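Local coordinates for protein dihydrodipicolinate synthase (Oceanobacillus iheyensis HTE831, PDB 3D0C) that probably catalyses the synthesis of 4-hydroxy-tetrahydrodipicolinate, a step of lysine biosynthesis, as a TIM-barrel lyase of the DapA family, at residues A[198-203]-A[224-229]. The protein carries 1 engineered substitution. Sequence-based numbering, arbitrary orientation.
Sequences KWAPFF and FALLEA
L226 reaches across to A200 and P201 and makes every close contact between 198-203 and 224-229. The fold is a TIM barrel. Helix 196-206 follows strand 190-193, and helix 220-232 follows strand 210-213, so the pair joins two successive outer helices around the barrel. L226 points toward the first helix. Its CG lies anti to the backbone N (chi1 177°), which carries it toward helix 196-206. The second torsion (chi2 59°) then leaves CD2 at A200 and CD1 at P201. CD2 of L226 meets CB of A200, the whole of that short side chain, at 4.3 Å. The three residues are buried, and the interaction is purely apolar. V241 of helix 235-257 also packs on L226, while W239 and W242 of the same helix touch P201. The leucine and proline therefore share a third helix as cover.

The contact as a whole is small and rests on the two methyls of one leucine. The two segments bury only 89 Å² between them. The closest CA atoms, those of P201 and L226, are 8.5 Å apart. The margins are looser. E228 is exposed to solvent and makes no contact with 198-203. L227 points away from 198-203; its side chain touches T14 and, farther along helix 196-206, Y204. On the first helix, K198 also points away and forms a salt bridge with D250 of helix 235-257.

The first helix is kinked here. P201 has no N-H to give to the preceding turn, and the N of F202 makes no such bond either. The O of K198 instead accepts a hydrogen bond from NE1 of W242. The helical pattern is present again at F203, whose N bonds to the O of W199 at 3.0 Å. At the kink, the other leucine methyl meets the proline ring: CG of P201 lies 4.4 Å from CD1 of L226.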
loop_
_atom_site.group_PDB
_atom_site.type_symbol
_atom_site.label_atom_id
_atom_site.label_comp_id
_atom_site.label_asym_id
_atom_site.label_seq_id
_atom_site.Cartn_x
_atom_site.Cartn_y
_atom_site.Cartn_z
ATOM N N LYS A 198 -22.685 1.922 6.060
ATOM C CA LYS A 198 -23.005 3.274 5.607
ATOM C C LYS A 198 -23.359 3.297 4.114
ATOM O O LYS A 198 -24.214 4.078 3.672
ATOM C CB LYS A 198 -21.823 4.206 5.876
ATOM C CG LYS A 198 -22.076 5.644 5.452
ATOM C CD LYS A 198 -20.832 6.497 5.612
ATOM C CE LYS A 198 -21.112 7.937 5.235
ATOM N NZ LYS A 198 -19.888 8.768 5.373
ATOM N N TRP A 199 -22.711 2.436 3.336
ATOM C CA TRP A 199 -22.986 2.404 1.904
ATOM C C TRP A 199 -23.874 1.262 1.420
ATOM O O TRP A 199 -24.397 1.315 0.309
ATOM C CB TRP A 199 -21.672 2.407 1.116
ATOM C CG TRP A 199 -20.980 3.717 1.211
ATOM C CD1 TRP A 199 -20.090 4.110 2.172
ATOM C CD2 TRP A 199 -21.209 4.860 0.384
ATOM N NE1 TRP A 199 -19.760 5.432 2.000
ATOM C CE2 TRP A 199 -20.434 5.919 0.910
ATOM C CE3 TRP A 199 -22.004 5.099 -0.744
ATOM C CZ2 TRP A 199 -20.422 7.194 0.340
ATOM C CZ3 TRP A 199 -21.993 6.372 -1.311
ATOM C CH2 TRP A 199 -21.209 7.402 -0.764
ATOM N N ALA A 200 -24.064 0.244 2.253
ATOM C CA ALA A 200 -24.866 -0.914 1.876
ATOM C C ALA A 200 -26.231 -0.626 1.236
ATOM O O ALA A 200 -26.566 -1.207 0.200
ATOM C CB ALA A 200 -25.040 -1.839 3.086
ATOM N N PRO A 201 -27.041 0.263 1.841
ATOM C CA PRO A 201 -28.363 0.589 1.295
ATOM C C PRO A 201 -28.314 1.081 -0.140
ATOM O O PRO A 201 -29.114 0.668 -0.977
ATOM C CB PRO A 201 -28.877 1.667 2.246
ATOM C CG PRO A 201 -28.234 1.306 3.534
ATOM C CD PRO A 201 -26.816 0.994 3.100
ATOM N N PHE A 202 -27.364 1.959 -0.430
ATOM C CA PHE A 202 -27.259 2.505 -1.775
ATOM C C PHE A 202 -26.740 1.476 -2.763
ATOM O O PHE A 202 -27.219 1.406 -3.898
ATOM C CB PHE A 202 -26.373 3.750 -1.755
ATOM C CG PHE A 202 -26.850 4.787 -0.790
ATOM C CD1 PHE A 202 -27.992 5.536 -1.061
ATOM C CD2 PHE A 202 -26.225 4.942 0.440
ATOM C CE1 PHE A 202 -28.509 6.416 -0.119
ATOM C CE2 PHE A 202 -26.733 5.818 1.390
ATOM C CZ PHE A 202 -27.881 6.557 1.109
ATOM N N PHE A 203 -25.772 0.670 -2.330
ATOM C CA PHE A 203 -25.213 -0.366 -3.191
ATOM C C PHE A 203 -26.267 -1.414 -3.508
ATOM O O PHE A 203 -26.309 -1.941 -4.625
ATOM C CB PHE A 203 -24.027 -1.049 -2.515
ATOM C CG PHE A 203 -22.707 -0.378 -2.774
ATOM C CD1 PHE A 203 -22.505 0.954 -2.423
ATOM C CD2 PHE A 203 -21.663 -1.082 -3.359
ATOM C CE1 PHE A 203 -21.277 1.575 -2.655
ATOM C CE2 PHE A 203 -20.435 -0.473 -3.594
ATOM C CZ PHE A 203 -20.238 0.859 -3.240
ATOM N N PHE A 224 -27.059 -7.215 11.330
ATOM C CA PHE A 224 -28.012 -8.188 10.809
ATOM C C PHE A 224 -29.411 -7.606 10.685
ATOM O O PHE A 224 -30.212 -8.086 9.885
ATOM C CB PHE A 224 -28.029 -9.451 11.673
ATOM C CG PHE A 224 -27.029 -10.486 11.238
ATOM C CD1 PHE A 224 -27.245 -11.234 10.085
ATOM C CD2 PHE A 224 -25.856 -10.680 11.956
ATOM C CE1 PHE A 224 -26.300 -12.167 9.654
ATOM C CE2 PHE A 224 -24.908 -11.605 11.537
ATOM C CZ PHE A 224 -25.128 -12.348 10.385
ATOM N N ALA A 225 -29.706 -6.582 11.482
ATOM C CA ALA A 225 -31.009 -5.926 11.401
ATOM C C ALA A 225 -31.049 -5.206 10.047
ATOM O O ALA A 225 -32.075 -5.185 9.357
ATOM C CB ALA A 225 -31.173 -4.929 12.541
ATOM N N LEU A 226 -29.912 -4.630 9.668
ATOM C CA LEU A 226 -29.808 -3.936 8.390
ATOM C C LEU A 226 -29.909 -4.935 7.242
ATOM O O LEU A 226 -30.591 -4.676 6.248
ATOM C CB LEU A 226 -28.479 -3.173 8.295
ATOM C CG LEU A 226 -28.240 -2.470 6.954
ATOM C CD1 LEU A 226 -29.368 -1.485 6.703
ATOM C CD2 LEU A 226 -26.898 -1.755 6.963
ATOM N N LEU A 227 -29.237 -6.076 7.362
ATOM C CA LEU A 227 -29.306 -7.066 6.289
ATOM C C LEU A 227 -30.742 -7.546 6.089
ATOM O O LEU A 227 -31.230 -7.614 4.963
ATOM C CB LEU A 227 -28.406 -8.270 6.586
ATOM C CG LEU A 227 -28.505 -9.409 5.557
ATOM C CD1 LEU A 227 -28.031 -8.934 4.194
ATOM C CD2 LEU A 227 -27.671 -10.586 6.015
ATOM N N GLU A 228 -31.425 -7.873 7.182
ATOM C CA GLU A 228 -32.797 -8.351 7.064
ATOM C C GLU A 228 -33.695 -7.299 6.422
ATOM O O GLU A 228 -34.493 -7.612 5.539
ATOM C CB GLU A 228 -33.363 -8.739 8.428
ATOM C CG GLU A 228 -34.761 -9.327 8.332
ATOM C CD GLU A 228 -35.222 -9.962 9.627
ATOM O OE1 GLU A 228 -35.350 -9.235 10.637
ATOM O OE2 GLU A 228 -35.455 -11.191 9.633
ATOM N N ALA A 229 -33.555 -6.057 6.868
ATOM C CA ALA A 229 -34.350 -4.965 6.328
ATOM C C ALA A 229 -34.138 -4.848 4.820
ATOM O O ALA A 229 -35.098 -4.718 4.065
ATOM C CB ALA A 229 -33.976 -3.656 7.015
#